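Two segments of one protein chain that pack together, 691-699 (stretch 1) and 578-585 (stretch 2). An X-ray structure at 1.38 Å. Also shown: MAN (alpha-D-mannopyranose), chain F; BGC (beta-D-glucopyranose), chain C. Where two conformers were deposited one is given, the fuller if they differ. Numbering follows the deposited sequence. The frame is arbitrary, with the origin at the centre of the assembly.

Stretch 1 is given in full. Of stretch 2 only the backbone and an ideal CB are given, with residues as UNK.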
# COMPACT_ATOMS: atom_id res chain seq x y z
N LYS A 691 9.05 27.49 8.59
CA LYS A 691 7.77 26.84 8.32
C LYS A 691 7.76 26.33 6.88
O LYS A 691 8.32 26.94 5.95
CB LYS A 691 6.62 27.82 8.53
CG LYS A 691 6.48 28.28 9.97
CD LYS A 691 5.50 29.41 10.17
CE LYS A 691 5.30 29.69 11.65
NZ LYS A 691 5.81 31.03 12.03
N VAL A 692 7.14 25.18 6.70
CA VAL A 692 7.08 24.52 5.39
C VAL A 692 6.26 25.39 4.44
O VAL A 692 5.23 25.96 4.84
CB VAL A 692 6.46 23.12 5.46
CG1 VAL A 692 7.11 22.26 6.51
CG2 VAL A 692 4.96 23.18 5.67
N GLY A 693 6.69 25.46 3.19
CA GLY A 693 6.07 26.29 2.19
C GLY A 693 5.69 25.55 0.92
O GLY A 693 5.25 26.17 -0.02
N THR A 694 5.81 24.22 0.95
CA THR A 694 5.57 23.35 -0.21
C THR A 694 4.19 22.67 -0.12
O THR A 694 3.77 22.30 0.95
CB THR A 694 6.69 22.31 -0.27
OG1 THR A 694 6.80 21.66 1.00
CG2 THR A 694 8.04 22.90 -0.66
N GLY A 695 3.60 22.41 -1.30
CA GLY A 695 2.48 21.49 -1.44
C GLY A 695 2.94 20.11 -1.90
O GLY A 695 4.09 19.70 -1.66
N PHE A 696 2.08 19.40 -2.65
CA PHE A 696 2.36 18.01 -3.00
C PHE A 696 3.55 17.92 -3.95
O PHE A 696 4.17 16.87 -4.03
CB PHE A 696 1.11 17.32 -3.58
CG PHE A 696 0.06 16.81 -2.62
CD1 PHE A 696 -0.12 17.39 -1.37
CD2 PHE A 696 -0.75 15.76 -2.99
CE1 PHE A 696 -1.10 16.94 -0.50
CE2 PHE A 696 -1.76 15.33 -2.13
CZ PHE A 696 -1.92 15.89 -0.88
N ALA A 697 3.77 18.98 -4.74
CA ALA A 697 4.85 18.92 -5.74
C ALA A 697 6.24 19.02 -5.09
O ALA A 697 7.18 18.46 -5.61
CB ALA A 697 4.70 20.00 -6.79
N GLY A 698 6.33 19.81 -4.01
CA GLY A 698 7.61 20.14 -3.40
C GLY A 698 7.93 19.33 -2.14
O GLY A 698 9.10 19.12 -1.83
N THR A 699 6.92 18.91 -1.39
CA THR A 699 7.15 18.43 -0.02
C THR A 699 8.03 17.17 0.02
O THR A 699 9.02 17.11 0.80
CB THR A 699 5.83 18.16 0.70
OG1 THR A 699 5.15 19.42 0.81
CG2 THR A 699 6.06 17.61 2.09
N UNK A 578 -2.93 20.02 -11.52
CA UNK A 578 -2.91 19.97 -10.06
C UNK A 578 -1.68 20.70 -9.49
O UNK A 578 -1.78 21.53 -8.55
CB UNK A 578 -2.93 18.52 -9.59
N UNK A 579 -0.52 20.39 -10.08
CA UNK A 579 0.80 21.00 -9.76
C UNK A 579 1.00 21.01 -8.24
O UNK A 579 0.88 19.96 -7.60
CB UNK A 579 0.90 22.42 -10.32
N UNK A 580 1.43 22.15 -7.65
CA UNK A 580 1.79 22.15 -6.23
C UNK A 580 0.56 22.29 -5.34
O UNK A 580 0.42 23.25 -4.56
CB UNK A 580 2.78 23.28 -5.93
N UNK A 581 -0.26 21.24 -5.38
CA UNK A 581 -1.52 21.12 -4.66
C UNK A 581 -1.29 21.30 -3.16
O UNK A 581 -0.39 20.70 -2.60
CB UNK A 581 -2.17 19.77 -4.94
N UNK A 582 -2.15 22.09 -2.50
CA UNK A 582 -2.19 22.22 -1.04
C UNK A 582 -0.92 22.90 -0.51
O UNK A 582 -0.57 22.73 0.63
CB UNK A 582 -2.36 20.85 -0.39
N UNK A 583 -0.34 23.78 -1.34
CA UNK A 583 0.58 24.83 -0.86
C UNK A 583 -0.11 25.43 0.36
O UNK A 583 -1.30 25.72 0.29
CB UNK A 583 0.88 25.89 -1.93
N UNK A 584 0.56 25.61 1.52
CA UNK A 584 -0.12 26.14 2.70
C UNK A 584 -0.71 27.55 2.54
O UNK A 584 -1.59 27.95 3.32
CB UNK A 584 0.86 26.15 3.87
N UNK A 585 -0.27 28.31 1.53
CA UNK A 585 -0.80 29.63 1.24
C UNK A 585 -2.01 29.59 0.29
O UNK A 585 -2.65 30.62 0.11
CB UNK A 585 0.30 30.50 0.64
C1 MAN F . -3.62 32.79 4.75
C2 MAN F . -3.47 32.54 3.25
C3 MAN F . -4.43 31.40 2.85
C4 MAN F . -4.14 30.13 3.68
C5 MAN F . -4.19 30.50 5.16
C6 MAN F . -3.76 29.34 6.02
O2 MAN F . -2.12 32.22 2.98
O3 MAN F . -4.41 31.20 1.41
O4 MAN F . -5.16 29.07 3.46
O5 MAN F . -3.36 31.62 5.53
O6 MAN F . -3.78 29.84 7.34
C2 BGC C . -5.84 13.61 -3.35
C3 BGC C . -5.22 14.55 -4.35
C4 BGC C . -6.14 15.16 -5.38
C5 BGC C . -7.26 15.68 -4.62
C6 BGC C . -8.16 16.35 -5.64
C1 BGC C . -7.10 14.24 -2.77
O1 BGC C . -7.58 13.40 -1.74
O2 BGC C . -5.07 13.57 -2.17
O3 BGC C . -4.41 13.82 -5.10
O4 BGC C . -5.58 16.17 -6.25
O5 BGC C . -7.97 14.71 -3.79
O6 BGC C . -9.36 16.76 -4.98

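Position 578 lies beyond the reach of stretch 1: nothing of that stretch comes within 5.5 Å of its ideal CB. The visible feature is the glucose, on whose side the CB lies, so an aromatic plane suits, as would a polar group. The deposited residue is Trp 578, whose ring receives the sugar over one face, with CE3 3.5 Å from BGC O4.

At 579 the CA-to-CB bond points away from stretch 1, and the phi/psi of 48/-133° is uncommon for a residue with a side chain. Glycine would therefore be a natural guess, though a small side chain is possible. It is Ala 579, whose contribution here is backbone: its O lies 3.9 Å from Ala 697 CB.

Position 580 is the most informative. Its CB points sideways, 3.9 Å from Ala 697 CB, yet the backbone amides of Gly 695, Ala 697 and Gly 698 gather nearby without a visible acceptor from a side chain. A short acceptor suits best: aspartate or asparagine, perhaps serine. Asp 580, with chi1 t, brings its carboxylate into this group. OD1 accepts from Ala 697 N at 2.8 Å and from Gly 698 N at 3.2 Å, while OD2 accepts from Gly 695 N at 3.1 Å with an angle of 164°. Phe 696 N is also 3.2 Å from Asp 580 OD1, but the angle is poor; that amide instead donates to the backbone O of 581 at 2.8 Å. The same carbonyl lies 3.2 Å from Gly 695 CA in a CA-H...O contact. An ideal CB on Gly 695 would fall 2.3 Å from it, so this close approach depends on glycine.

At 581 the CB again points sideways, 4.3 Å from Phe 696 CB, with the phenyl ring and the glucose both within range of a long side chain. Large apolar or aromatic residues suit. Trp 581 turns its edge toward the face of Phe 696, centroids 5.1 Å apart and planes at 78°, while one face of its own ring meets the sugar, CZ2 lying 3.5 Å from BGC C6.

Position 582 is the third residue of a type II turn spanning 580 to 583, and its phi/psi of 67/30° would favour glycine or asparagine. Its CB, however, is 4.1 Å from Phe 696 CE1, which also recommends an apolar group. Leu 582 meets that need, with CD1 3.7 Å from Phe 696 CE1.

At 583 the sideways CB is 4.8 Å from Gly 693 O, so a polar side chain could engage that carbonyl directly or through water. Asp 583 OD1 and Gly 693 O share a water, which donates to them at 2.8 and 2.7 Å respectively.

At 584, phi is -61° and the CB points toward stretch 1, where backbone predominates; proline or a small apolar residue fits. Pro 584 places CG 3.5 Å from Val 692 O.

Position 585 points sideways into open space, permitting many polar residues, and Lys 585 makes no contact with stretch 1.

Stretch 2 (578-585) WADWLDPK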
# COMPACT_ATOMS: atom_id res chain seq x y z
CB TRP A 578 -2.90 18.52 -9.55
CG TRP A 578 -4.04 17.66 -10.04
CD1 TRP A 578 -4.00 16.66 -10.98
CD2 TRP A 578 -5.41 17.76 -9.62
NE1 TRP A 578 -5.26 16.16 -11.18
CE2 TRP A 578 -6.12 16.78 -10.34
CE3 TRP A 578 -6.09 18.55 -8.70
CZ2 TRP A 578 -7.48 16.58 -10.16
CZ3 TRP A 578 -7.44 18.36 -8.52
CH2 TRP A 578 -8.12 17.38 -9.24
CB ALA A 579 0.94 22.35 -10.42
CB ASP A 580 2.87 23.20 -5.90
CG ASP A 580 3.62 22.89 -4.60
OD1 ASP A 580 3.73 21.69 -4.22
OD2 ASP A 580 4.09 23.87 -3.96
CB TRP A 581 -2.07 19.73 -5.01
CG TRP A 581 -3.43 19.39 -4.48
CD1 TRP A 581 -3.70 18.53 -3.46
CD2 TRP A 581 -4.69 19.89 -4.96
NE1 TRP A 581 -5.06 18.45 -3.28
CE2 TRP A 581 -5.68 19.26 -4.19
CE3 TRP A 581 -5.07 20.76 -5.99
CZ2 TRP A 581 -7.04 19.48 -4.41
CZ3 TRP A 581 -6.42 21.01 -6.18
CH2 TRP A 581 -7.38 20.36 -5.41
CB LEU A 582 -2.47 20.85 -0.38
CG LEU A 582 -3.94 20.45 -0.36
CD1 LEU A 582 -4.12 19.03 0.16
CD2 LEU A 582 -4.76 21.44 0.44
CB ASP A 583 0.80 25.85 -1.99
CG ASP A 583 1.61 27.10 -1.69
OD1 ASP A 583 1.65 27.51 -0.50
OD2 ASP A 583 2.17 27.64 -2.66
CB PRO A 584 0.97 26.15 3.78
CG PRO A 584 2.25 26.15 3.01
CD PRO A 584 1.99 25.35 1.76
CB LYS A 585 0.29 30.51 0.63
CG LYS A 585 1.51 30.78 1.49
CD LYS A 585 1.31 31.71 2.60
CE LYS A 585 2.65 32.20 3.13
NZ LYS A 585 2.54 32.60 4.55
O HOH W 1 4.03 28.59 0.36
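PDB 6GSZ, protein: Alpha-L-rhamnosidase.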